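PDB 2X4G: nucleoside-diphosphate-sugar epimerase from Pseudomonas aeruginosa, which probably binds NAD(P) through a Rossmann-type domain and acts on nucleotide-linked sugars, although its exact reaction and substrate remain unsettled. Local coordinates for residues 22-27 and 187-192; 119-124 and 172-177; 244-249 and 321-326. One frame throughout, in Å; residues are numbered along the deposited sequence.

Contact 1 (22-27 and 187-192)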
ATOM      1  N   THR A  22       3.062 -26.543  10.372  1.00 38.85           N
ATOM      2  CA  THR A  22       2.350 -26.582   9.087  1.00 38.47           C
ATOM      3  C   THR A  22       2.933 -25.576   8.086  1.00 38.20           C
ATOM      4  O   THR A  22       2.645 -25.656   6.900  1.00 38.20           O
ATOM      5  CB  THR A  22       0.854 -26.292   9.265  1.00 38.93           C
ATOM      6  OG1 THR A  22       0.706 -25.008   9.864  1.00 37.69           O
ATOM      7  CG2 THR A  22       0.195 -27.326  10.150  1.00 37.72           C
ATOM      8  N   GLY A  23       3.740 -24.629   8.558  1.00 37.85           N
ATOM      9  CA  GLY A  23       4.476 -23.749   7.647  1.00 37.61           C
ATOM     10  C   GLY A  23       5.615 -24.487   6.956  1.00 37.40           C
ATOM     11  O   GLY A  23       5.994 -25.583   7.373  1.00 37.82           O
ATOM     12  N   LEU A  24       6.188 -23.877   5.920  1.00 37.05           N
ATOM     13  CA  LEU A  24       7.209 -24.528   5.104  1.00 36.03           C
ATOM     14  C   LEU A  24       8.395 -24.947   5.939  1.00 35.89           C
ATOM     15  O   LEU A  24       8.829 -26.090   5.887  1.00 35.77           O
ATOM     16  CB  LEU A  24       7.692 -23.596   3.982  1.00 35.87           C
ATOM     17  CG  LEU A  24       8.838 -24.099   3.081  1.00 34.71           C
ATOM     18  CD1 LEU A  24       8.542 -25.486   2.511  1.00 32.50           C
ATOM     19  CD2 LEU A  24       9.128 -23.085   1.977  1.00 33.31           C
ATOM     20  N   LEU A  25       8.935 -24.018   6.704  1.00 35.68           N
ATOM     21  CA  LEU A  25      10.160 -24.307   7.416  1.00 35.69           C
ATOM     22  C   LEU A  25       9.895 -25.229   8.633  1.00 36.16           C
ATOM     23  O   LEU A  25      10.667 -26.123   8.912  1.00 36.73           O
ATOM     24  CB  LEU A  25      10.864 -23.007   7.800  1.00 35.53           C
ATOM     25  CG  LEU A  25      12.199 -23.203   8.519  1.00 36.26           C
ATOM     26  CD1 LEU A  25      13.197 -23.998   7.644  1.00 34.25           C
ATOM     27  CD2 LEU A  25      12.775 -21.852   9.028  1.00 35.33           C
ATOM     28  N   GLY A  26       8.792 -25.044   9.338  1.00 36.75           N
ATOM     29  CA  GLY A  26       8.438 -25.955  10.435  1.00 36.68           C
ATOM     30  C   GLY A  26       8.194 -27.402  10.000  1.00 36.45           C
ATOM     31  O   GLY A  26       8.536 -28.335  10.718  1.00 36.96           O
ATOM     32  N   HIS A  27       7.594 -27.598   8.828  1.00 35.48           N
ATOM     33  CA  HIS A  27       7.219 -28.927   8.375  1.00 34.33           C
ATOM     34  C   HIS A  27       8.499 -29.699   8.173  1.00 33.90           C
ATOM     35  O   HIS A  27       8.596 -30.876   8.520  1.00 33.73           O
ATOM     36  CB  HIS A  27       6.423 -28.803   7.088  1.00 33.95           C
ATOM     37  CG  HIS A  27       5.804 -30.077   6.608  1.00 33.44           C
ATOM     38  ND1 HIS A  27       4.826 -30.094   5.638  1.00 32.95           N
ATOM     39  CD2 HIS A  27       6.028 -31.370   6.935  1.00 34.65           C
ATOM     40  CE1 HIS A  27       4.470 -31.340   5.393  1.00 32.99           C
ATOM     41  NE2 HIS A  27       5.190 -32.136   6.160  1.00 34.81           N
ATOM     42  N   GLU A 187       9.829 -27.962  -1.530  1.00 35.58           N
ATOM     43  CA  GLU A 187       8.478 -28.537  -1.578  1.00 36.60           C
ATOM     44  C   GLU A 187       7.713 -28.350  -0.253  1.00 36.52           C
ATOM     45  O   GLU A 187       8.291 -28.045   0.793  1.00 36.44           O
ATOM     46  CB  GLU A 187       8.528 -30.004  -1.970  1.00 36.93           C
ATOM     47  CG  GLU A 187       9.355 -30.878  -1.058  1.00 39.44           C
ATOM     48  CD  GLU A 187       9.378 -32.337  -1.489  1.00 44.53           C
ATOM     49  OE1 GLU A 187       8.785 -32.674  -2.539  1.00 48.60           O
ATOM     50  OE2 GLU A 187      10.022 -33.155  -0.790  1.00 48.05           O
ATOM     51  N   LEU A 188       6.410 -28.537  -0.321  1.00 37.16           N
ATOM     52  CA  LEU A 188       5.515 -28.365   0.819  1.00 38.08           C
ATOM     53  C   LEU A 188       5.290 -26.902   1.205  1.00 38.89           C
ATOM     54  O   LEU A 188       5.137 -26.618   2.360  1.00 39.63           O
ATOM     55  CB  LEU A 188       5.997 -29.186   2.036  1.00 37.34           C
ATOM     56  CG  LEU A 188       6.445 -30.635   1.751  1.00 36.70           C
ATOM     57  CD1 LEU A 188       6.836 -31.367   3.013  1.00 35.49           C
ATOM     58  CD2 LEU A 188       5.397 -31.422   0.976  1.00 34.33           C
ATOM     59  N   ASP A 189       5.232 -25.980   0.247  1.00 40.26           N
ATOM     60  CA  ASP A 189       5.133 -24.536   0.555  1.00 40.79           C
ATOM     61  C   ASP A 189       3.700 -24.099   0.289  1.00 42.03           C
ATOM     62  O   ASP A 189       3.365 -23.712  -0.820  1.00 42.57           O
ATOM     63  CB  ASP A 189       6.126 -23.748  -0.318  1.00 40.58           C
ATOM     64  CG  ASP A 189       6.208 -22.270   0.043  1.00 41.55           C
ATOM     65  OD1 ASP A 189       5.745 -21.888   1.133  1.00 40.70           O
ATOM     66  OD2 ASP A 189       6.759 -21.478  -0.764  1.00 43.71           O
ATOM     67  N   ILE A 190       2.836 -24.167   1.292  1.00 43.00           N
ATOM     68  CA  ILE A 190       1.408 -24.149   0.995  1.00 44.31           C
ATOM     69  C   ILE A 190       0.884 -22.843   0.440  1.00 44.73           C
ATOM     70  O   ILE A 190       0.184 -22.840  -0.571  1.00 46.37           O
ATOM     71  CB  ILE A 190       0.540 -24.498   2.168  1.00 44.95           C
ATOM     72  CG1 ILE A 190       0.910 -25.843   2.728  1.00 45.79           C
ATOM     73  CG2 ILE A 190      -0.931 -24.613   1.717  1.00 46.42           C
ATOM     74  CD1 ILE A 190      -0.356 -26.584   3.173  1.00 49.29           C
ATOM     75  N   GLY A 191       1.173 -21.733   1.082  1.00 44.29           N
ATOM     76  CA  GLY A 191       0.616 -20.460   0.593  1.00 44.93           C
ATOM     77  C   GLY A 191       0.469 -20.336  -0.934  1.00 44.91           C
ATOM     78  O   GLY A 191      -0.651 -20.281  -1.450  1.00 45.72           O
ATOM     79  N   PRO A 192       1.591 -20.296  -1.672  1.00 44.27           N
ATOM     80  CA  PRO A 192       2.933 -20.414  -1.165  1.00 43.42           C
ATOM     81  C   PRO A 192       3.326 -19.155  -0.439  1.00 43.31           C
ATOM     82  O   PRO A 192       2.554 -18.221  -0.362  1.00 44.81           O
ATOM     83  CB  PRO A 192       3.778 -20.590  -2.427  1.00 43.10           C
ATOM     84  CG  PRO A 192       2.935 -20.170  -3.553  1.00 43.85           C
ATOM     85  CD  PRO A 192       1.595 -19.791  -3.050  1.00 44.62           C
TER

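Contact 2 (119-124 and 172-177)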
ATOM      1  N   PRO A 119      14.693 -27.416  28.331  1.00 50.31           N
ATOM      2  CA  PRO A 119      16.138 -27.225  28.458  1.00 50.18           C
ATOM      3  C   PRO A 119      16.800 -26.554  27.274  1.00 49.05           C
ATOM      4  O   PRO A 119      17.909 -26.069  27.416  1.00 49.73           O
ATOM      5  CB  PRO A 119      16.685 -28.655  28.603  1.00 50.33           C
ATOM      6  CG  PRO A 119      15.583 -29.580  28.213  1.00 50.02           C
ATOM      7  CD  PRO A 119      14.366 -28.772  27.851  1.00 50.12           C
ATOM      8  N   ARG A 120      16.115 -26.501  26.137  1.00 47.63           N
ATOM      9  CA  ARG A 120      16.742 -26.243  24.847  1.00 46.38           C
ATOM     10  C   ARG A 120      15.702 -25.596  23.914  1.00 44.76           C
ATOM     11  O   ARG A 120      14.696 -26.219  23.591  1.00 44.31           O
ATOM     12  CB  ARG A 120      17.180 -27.612  24.334  1.00 46.76           C
ATOM     13  CG  ARG A 120      18.395 -27.677  23.472  1.00 48.15           C
ATOM     14  CD  ARG A 120      19.721 -27.322  24.143  1.00 49.70           C
ATOM     15  NE  ARG A 120      20.626 -26.922  23.070  1.00 50.84           N
ATOM     16  CZ  ARG A 120      21.759 -26.255  23.209  1.00 52.86           C
ATOM     17  NH1 ARG A 120      22.212 -25.918  24.413  1.00 54.23           N
ATOM     18  NH2 ARG A 120      22.456 -25.950  22.115  1.00 53.28           N
ATOM     19  N   ILE A 121      15.904 -24.335  23.533  1.00 43.77           N
ATOM     20  CA  ILE A 121      14.921 -23.584  22.732  1.00 43.04           C
ATOM     21  C   ILE A 121      15.607 -22.933  21.530  1.00 42.35           C
ATOM     22  O   ILE A 121      16.584 -22.209  21.686  1.00 43.16           O
ATOM     23  CB  ILE A 121      14.241 -22.439  23.566  1.00 43.98           C
ATOM     24  CG1 ILE A 121      13.504 -22.978  24.795  1.00 44.79           C
ATOM     25  CG2 ILE A 121      13.250 -21.659  22.737  1.00 43.02           C
ATOM     26  CD1 ILE A 121      13.660 -22.090  26.042  1.00 45.63           C
ATOM     27  N   LEU A 122      15.107 -23.187  20.327  1.00 41.34           N
ATOM     28  CA  LEU A 122      15.628 -22.527  19.123  1.00 40.51           C
ATOM     29  C   LEU A 122      14.525 -21.668  18.548  1.00 40.13           C
ATOM     30  O   LEU A 122      13.410 -22.150  18.308  1.00 39.29           O
ATOM     31  CB  LEU A 122      16.105 -23.529  18.060  1.00 39.77           C
ATOM     32  CG  LEU A 122      16.595 -22.915  16.741  1.00 38.90           C
ATOM     33  CD1 LEU A 122      18.011 -22.395  16.868  1.00 39.73           C
ATOM     34  CD2 LEU A 122      16.531 -23.919  15.637  1.00 39.33           C
ATOM     35  N   TYR A 123      14.855 -20.400  18.328  1.00 40.10           N
ATOM     36  CA  TYR A 123      13.929 -19.439  17.791  1.00 40.07           C
ATOM     37  C   TYR A 123      14.362 -19.170  16.365  1.00 39.69           C
ATOM     38  O   TYR A 123      15.544 -18.969  16.097  1.00 39.95           O
ATOM     39  CB  TYR A 123      13.951 -18.150  18.618  1.00 41.11           C
ATOM     40  CG  TYR A 123      13.311 -17.029  17.878  1.00 42.13           C
ATOM     41  CD1 TYR A 123      14.075 -16.142  17.146  1.00 43.42           C
ATOM     42  CD2 TYR A 123      11.933 -16.902  17.834  1.00 42.92           C
ATOM     43  CE1 TYR A 123      13.490 -15.124  16.413  1.00 44.40           C
ATOM     44  CE2 TYR A 123      11.336 -15.895  17.101  1.00 44.15           C
ATOM     45  CZ  TYR A 123      12.125 -15.010  16.395  1.00 44.98           C
ATOM     46  OH  TYR A 123      11.557 -14.009  15.659  1.00 46.96           O
ATOM     47  N   VAL A 124      13.414 -19.181  15.435  1.00 39.48           N
ATOM     48  CA  VAL A 124      13.757 -18.995  14.028  1.00 38.91           C
ATOM     49  C   VAL A 124      13.711 -17.520  13.690  1.00 39.08           C
ATOM     50  O   VAL A 124      12.633 -16.919  13.640  1.00 38.45           O
ATOM     51  CB  VAL A 124      12.828 -19.775  13.096  1.00 38.21           C
ATOM     52  CG1 VAL A 124      13.321 -19.653  11.674  1.00 38.02           C
ATOM     53  CG2 VAL A 124      12.807 -21.227  13.505  1.00 38.55           C
ATOM     54  N   ASN A 172      18.976 -13.483  30.063  1.00 63.05           N
ATOM     55  CA  ASN A 172      18.256 -13.666  31.331  1.00 63.45           C
ATOM     56  C   ASN A 172      18.137 -15.121  31.801  1.00 62.52           C
ATOM     57  O   ASN A 172      17.299 -15.428  32.653  1.00 62.80           O
ATOM     58  CB  ASN A 172      16.859 -13.049  31.227  1.00 63.66           C
ATOM     59  CG  ASN A 172      16.887 -11.518  31.117  1.00 65.44           C
ATOM     60  OD1 ASN A 172      17.937 -10.868  31.215  1.00 65.27           O
ATOM     61  ND2 ASN A 172      15.710 -10.940  30.914  1.00 66.74           N
ATOM     62  N   GLY A 173      18.967 -16.012  31.248  1.00 61.00           N
ATOM     63  CA  GLY A 173      19.081 -17.389  31.733  1.00 60.20           C
ATOM     64  C   GLY A 173      18.165 -18.396  31.051  1.00 58.39           C
ATOM     65  O   GLY A 173      17.985 -19.510  31.542  1.00 58.29           O
ATOM     66  N   LEU A 174      17.575 -18.019  29.925  1.00 56.53           N
ATOM     67  CA  LEU A 174      16.720 -18.950  29.197  1.00 54.79           C
ATOM     68  C   LEU A 174      17.605 -19.634  28.139  1.00 52.94           C
ATOM     69  O   LEU A 174      18.497 -19.000  27.607  1.00 53.39           O
ATOM     70  CB  LEU A 174      15.521 -18.204  28.583  1.00 54.24           C
ATOM     71  CG  LEU A 174      14.209 -18.996  28.479  1.00 53.90           C
ATOM     72  CD1 LEU A 174      13.766 -19.557  29.846  1.00 54.58           C
ATOM     73  CD2 LEU A 174      13.100 -18.154  27.858  1.00 53.71           C
ATOM     74  N   PRO A 175      17.386 -20.929  27.851  1.00 50.95           N
ATOM     75  CA  PRO A 175      18.292 -21.603  26.922  1.00 49.68           C
ATOM     76  C   PRO A 175      17.932 -21.406  25.448  1.00 47.96           C
ATOM     77  O   PRO A 175      17.584 -22.360  24.763  1.00 46.66           O
ATOM     78  CB  PRO A 175      18.182 -23.077  27.331  1.00 49.64           C
ATOM     79  CG  PRO A 175      16.849 -23.216  27.936  1.00 50.06           C
ATOM     80  CD  PRO A 175      16.439 -21.868  28.478  1.00 51.03           C
ATOM     81  N   VAL A 176      18.049 -20.173  24.960  1.00 47.55           N
ATOM     82  CA  VAL A 176      17.580 -19.834  23.613  1.00 45.80           C
ATOM     83  C   VAL A 176      18.739 -19.805  22.660  1.00 45.25           C
ATOM     84  O   VAL A 176      19.730 -19.141  22.926  1.00 45.62           O
ATOM     85  CB  VAL A 176      16.893 -18.457  23.547  1.00 45.94           C
ATOM     86  CG1 VAL A 176      16.806 -17.986  22.105  1.00 44.25           C
ATOM     87  CG2 VAL A 176      15.527 -18.513  24.167  1.00 44.85           C
ATOM     88  N   VAL A 177      18.601 -20.532  21.552  1.00 44.07           N
ATOM     89  CA  VAL A 177      19.532 -20.463  20.445  1.00 43.60           C
ATOM     90  C   VAL A 177      18.775 -19.818  19.280  1.00 43.26           C
ATOM     91  O   VAL A 177      17.567 -20.018  19.143  1.00 43.17           O
ATOM     92  CB  VAL A 177      20.042 -21.869  20.056  1.00 43.38           C
ATOM     93  CG1 VAL A 177      20.959 -21.802  18.821  1.00 42.57           C
ATOM     94  CG2 VAL A 177      20.767 -22.549  21.257  1.00 43.26           C
TER

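Contact 3 (244-249 and 321-326)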
ATOM      1  N   HIS A 244      22.814 -20.913  -1.260  1.00 43.14           N
ATOM      2  CA  HIS A 244      23.553 -20.302  -2.378  1.00 43.98           C
ATOM      3  C   HIS A 244      23.399 -18.795  -2.346  1.00 44.62           C
ATOM      4  O   HIS A 244      22.277 -18.290  -2.207  1.00 44.57           O
ATOM      5  CB  HIS A 244      23.047 -20.825  -3.716  1.00 43.87           C
ATOM      6  CG  HIS A 244      23.132 -22.312  -3.844  1.00 45.27           C
ATOM      7  ND1 HIS A 244      22.017 -23.125  -3.825  1.00 45.83           N
ATOM      8  CD2 HIS A 244      24.200 -23.138  -3.946  1.00 47.19           C
ATOM      9  CE1 HIS A 244      22.394 -24.386  -3.928  1.00 47.09           C
ATOM     10  NE2 HIS A 244      23.714 -24.421  -4.001  1.00 47.63           N
ATOM     11  N   ASN A 245      24.521 -18.080  -2.454  1.00 45.22           N
ATOM     12  CA  ASN A 245      24.481 -16.644  -2.679  1.00 45.40           C
ATOM     13  C   ASN A 245      24.227 -16.384  -4.151  1.00 46.58           C
ATOM     14  O   ASN A 245      24.854 -16.968  -5.006  1.00 46.90           O
ATOM     15  CB  ASN A 245      25.769 -15.993  -2.233  1.00 45.71           C
ATOM     16  CG  ASN A 245      25.938 -16.036  -0.751  1.00 42.36           C
ATOM     17  OD1 ASN A 245      25.029 -15.752   0.008  1.00 39.42           O
ATOM     18  ND2 ASN A 245      27.097 -16.392  -0.333  1.00 38.68           N
ATOM     19  N   LEU A 246      23.286 -15.503  -4.431  1.00 47.76           N
ATOM     20  CA  LEU A 246      22.644 -15.467  -5.722  1.00 48.77           C
ATOM     21  C   LEU A 246      22.238 -14.055  -6.084  1.00 49.75           C
ATOM     22  O   LEU A 246      21.620 -13.370  -5.283  1.00 50.32           O
ATOM     23  CB  LEU A 246      21.371 -16.311  -5.609  1.00 48.28           C
ATOM     24  CG  LEU A 246      21.074 -17.327  -6.689  1.00 48.68           C
ATOM     25  CD1 LEU A 246      22.329 -18.098  -7.055  1.00 50.68           C
ATOM     26  CD2 LEU A 246      20.027 -18.248  -6.159  1.00 48.45           C
ATOM     27  N   GLU A 247      22.558 -13.619  -7.289  1.00 50.68           N
ATOM     28  CA  GLU A 247      21.944 -12.413  -7.814  1.00 51.39           C
ATOM     29  C   GLU A 247      20.464 -12.717  -8.143  1.00 50.13           C
ATOM     30  O   GLU A 247      20.121 -13.818  -8.581  1.00 49.51           O
ATOM     31  CB  GLU A 247      22.704 -11.930  -9.063  1.00 52.93           C
ATOM     32  CG  GLU A 247      24.119 -11.369  -8.804  1.00 55.67           C
ATOM     33  CD  GLU A 247      24.107  -9.976  -8.203  1.00 58.86           C
ATOM     34  OE1 GLU A 247      23.003  -9.454  -7.959  1.00 61.71           O
ATOM     35  OE2 GLU A 247      25.190  -9.393  -7.970  1.00 60.91           O
ATOM     36  N   MET A 248      19.591 -11.742  -7.922  1.00 49.72           N
ATOM     37  CA  MET A 248      18.187 -11.881  -8.284  1.00 49.04           C
ATOM     38  C   MET A 248      17.994 -12.067  -9.772  1.00 49.21           C
ATOM     39  O   MET A 248      17.016 -12.686 -10.187  1.00 49.10           O
ATOM     40  CB  MET A 248      17.372 -10.673  -7.820  1.00 49.65           C
ATOM     41  CG  MET A 248      16.898 -10.752  -6.381  1.00 50.06           C
ATOM     42  SD  MET A 248      15.523 -11.923  -6.182  1.00 51.30           S
ATOM     43  CE  MET A 248      16.454 -13.348  -5.653  1.00 51.05           C
ATOM     44  N   ALA A 249      18.895 -11.507 -10.578  1.00 49.64           N
ATOM     45  CA  ALA A 249      18.907 -11.767 -12.018  1.00 49.59           C
ATOM     46  C   ALA A 249      19.004 -13.267 -12.305  1.00 48.61           C
ATOM     47  O   ALA A 249      18.288 -13.793 -13.144  1.00 48.97           O
ATOM     48  CB  ALA A 249      20.068 -11.047 -12.659  1.00 50.29           C
ATOM     49  N   THR A 321      23.043 -29.685  -1.624  1.00 39.53           N
ATOM     50  CA  THR A 321      22.038 -29.839  -2.688  1.00 39.15           C
ATOM     51  C   THR A 321      22.252 -28.815  -3.805  1.00 39.30           C
ATOM     52  O   THR A 321      22.416 -27.644  -3.544  1.00 39.07           O
ATOM     53  CB  THR A 321      20.585 -29.701  -2.107  1.00 38.37           C
ATOM     54  OG1 THR A 321      20.446 -30.563  -0.973  1.00 39.15           O
ATOM     55  CG2 THR A 321      19.520 -30.069  -3.112  1.00 36.05           C
ATOM     56  N   ALA A 322      22.266 -29.273  -5.053  1.00 40.26           N
ATOM     57  CA  ALA A 322      22.318 -28.366  -6.200  1.00 40.52           C
ATOM     58  C   ALA A 322      21.077 -27.502  -6.167  1.00 40.00           C
ATOM     59  O   ALA A 322      20.002 -27.998  -5.837  1.00 39.43           O
ATOM     60  CB  ALA A 322      22.371 -29.138  -7.494  1.00 40.39           C
ATOM     61  N   LEU A 323      21.238 -26.221  -6.497  1.00 40.64           N
ATOM     62  CA  LEU A 323      20.121 -25.270  -6.571  1.00 40.84           C
ATOM     63  C   LEU A 323      19.034 -25.671  -7.534  1.00 41.75           C
ATOM     64  O   LEU A 323      17.897 -25.355  -7.307  1.00 41.36           O
ATOM     65  CB  LEU A 323      20.609 -23.891  -7.019  1.00 41.11           C
ATOM     66  CG  LEU A 323      19.554 -22.779  -7.039  1.00 39.64           C
ATOM     67  CD1 LEU A 323      18.842 -22.673  -5.676  1.00 36.10           C
ATOM     68  CD2 LEU A 323      20.229 -21.473  -7.417  1.00 38.09           C
ATOM     69  N   ASP A 324      19.399 -26.322  -8.634  1.00 43.88           N
ATOM     70  CA  ASP A 324      18.426 -26.720  -9.646  1.00 45.09           C
ATOM     71  C   ASP A 324      17.526 -27.797  -9.083  1.00 44.86           C
ATOM     72  O   ASP A 324      16.325 -27.829  -9.392  1.00 45.44           O
ATOM     73  CB  ASP A 324      19.117 -27.283 -10.894  1.00 46.66           C
ATOM     74  CG  ASP A 324      19.577 -26.212 -11.862  1.00 49.78           C
ATOM     75  OD1 ASP A 324      20.107 -26.615 -12.931  1.00 53.51           O
ATOM     76  OD2 ASP A 324      19.410 -24.994 -11.579  1.00 51.88           O
ATOM     77  N   ASP A 325      18.108 -28.700  -8.294  1.00 44.43           N
ATOM     78  CA  ASP A 325      17.346 -29.799  -7.708  1.00 44.18           C
ATOM     79  C   ASP A 325      16.297 -29.233  -6.748  1.00 42.56           C
ATOM     80  O   ASP A 325      15.190 -29.746  -6.669  1.00 42.12           O
ATOM     81  CB  ASP A 325      18.266 -30.795  -6.990  1.00 44.69           C
ATOM     82  CG  ASP A 325      19.279 -31.437  -7.931  1.00 47.84           C
ATOM     83  OD1 ASP A 325      18.938 -32.403  -8.631  1.00 51.16           O
ATOM     84  OD2 ASP A 325      20.436 -30.971  -7.987  1.00 52.54           O
ATOM     85  N   THR A 326      16.647 -28.157  -6.048  1.00 41.39           N
ATOM     86  CA  THR A 326      15.727 -27.505  -5.121  1.00 40.29           C
ATOM     87  C   THR A 326      14.632 -26.816  -5.894  1.00 40.33           C
ATOM     88  O   THR A 326      13.459 -27.047  -5.640  1.00 40.23           O
ATOM     89  CB  THR A 326      16.432 -26.455  -4.299  1.00 39.60           C
ATOM     90  OG1 THR A 326      17.425 -27.090  -3.502  1.00 40.20           O
ATOM     91  CG2 THR A 326      15.465 -25.726  -3.430  1.00 37.57           C
TER

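Contact 1 (22-27 and 187-192)
L24, in the first turn of helix 24-35, has its CA 5.0 Å from the CA of D189, the closest backbone approach between that turn and the irregular loop 187-192. No hydrogen bond spans the two segments, so the contact rests on packing, partly against loop carbonyls. L24 has CG anti to its backbone N (chi1 176°), and its two methyls divide the loop between them: CD1 rests against the carbonyl oxygens of E187 and L188, while CD2 lies 3.6 Å from CG of D189. The second point of contact is aromatic. CD1 of L188 sits over one face of the H27 ring, 3.5 Å from its centroid and only 18° off the normal, a CH-pi contact shifted toward the rim near CE1 and ND1. H27 and L188 meet at about a right angle, and NE2 of H27 is held by Y55 OH. D189 turns its carboxylate to its own loop, where OD1 and OD2 bond to T193 OG1 and G195 N. G23, the N-cap of the helix, and G26 are the last two glycines of a GxxGxxG sequence, the signature of the dinucleotide-binding turn in Rossmann folds. Around this pair, V184 of strand 176-185 and A219 of helix 219-232 pack on L24, while W333 of helix 323-336 touches L188, so the loop lies between the glycine-rich turn and the C-terminal helix.

Contact 2 (119-124 and 172-177)
I121 and V177 are joined in a parallel pairing of strands 121-124 and 176-185, neighbours in the central sheet of the Rossmann-like domain. I121 N donates to P175 O (2.9 Å), I121 O accepts from V177 N, and Y123 N reaches V177 O (2.9 Å), the last two bonds nearly straight at 169° and 164°. Close packing covers both faces. On one, CG2 of I121 meets CG2 of V176 (4.1 Å), and its CD1 extends back to CD of P175 (3.7 Å) and CG of L174; helices 98-116 and 154-171 cover this side, and the second carries the chain from one strand to the other in a beta-alpha-beta crossover. On the other, CD1 of L122 lies 3.6 Å from CG1 of V177, beneath helix 219-232. The solvent side is where the strands begin. P119 is exposed, though its carbonyl oxygen lies against the P175 ring. R120 starts away from the partner strand and bends at chi2 (67°), which turns CD; farther out, NH2 comes within 3.9 Å of V177 CG2, the methyl over one face of the guanidinium. NE and NH2 bond to L230 O and G233 O. The chemistry implies a division of labour: main-chain bonds fix the register, hydrocarbon fills both faces, and the arginine's charge is turned to carbonyls at the end of a helix.

Contact 3 (244-249 and 321-326)
H244 and L323 meet where the last strand of the central Rossmann-type sheet, 238-247, runs beside the start of the C-terminal helix 323-336. The first shell is small and has no hydrogen bond across it. The H244 ring lies beside the base of L323: ND1 is 3.6 Å from CB and 3.7 Å from CD1 of L323, and the two side chains slide past each other in opposite directions. Farther round, the CE1 edge of the ring faces the carbonyl oxygen of T321, which lies near the ring plane. L246, two residues on along the strand, supplies the apolar half, its CD2 reaching CD2 of L323 tip to tip at 3.5 Å. L323 thus touches both: CB and CD1 take the histidine, CD2 takes the leucine. With chi1 at -176°, CG of L323 is anti to its backbone N, which sets the branch point between H244 and L246.

Strand 213-218 flanks the strand side: it runs antiparallel to 238-247 and bonds to it through the backbone, V216 to H244 and R214 to L246, while the side chain of V216 also packs on L246 and L323. On the helix side A322 stands at the N-cap position, T321 N is bonded to E221 OE2, and T326 OG1 to D218 OD1. E247, at the N-cap position of helix 248-259, leads into a helix that lays L251 against L246 and R254 against L323, and, farther out, OD2 of D324 forms a salt bridge with NH1 of R254.

After strand 15-19 the chain opens contact 1 at 22-27, adds further strands and helices, and reaches 119-124. Contact 2 closes first, when 172-177 returns beside that strand after helix 154-171. Strand 176-185 then leads into 187-192, where contact 1 closes, so contact 2 is nested within its loop. The two touch: CD2 of L25 packs on CG1 of V124. Contact 3 follows in series, opening at 244-249 and closing at 321-326, and crosses neither. Contacts 2 and 3 both reach the central sheet, through adjacent strands 176-185 and 238-247, on opposite sides of the chain's centre; contact 3 adds the C-terminal helix.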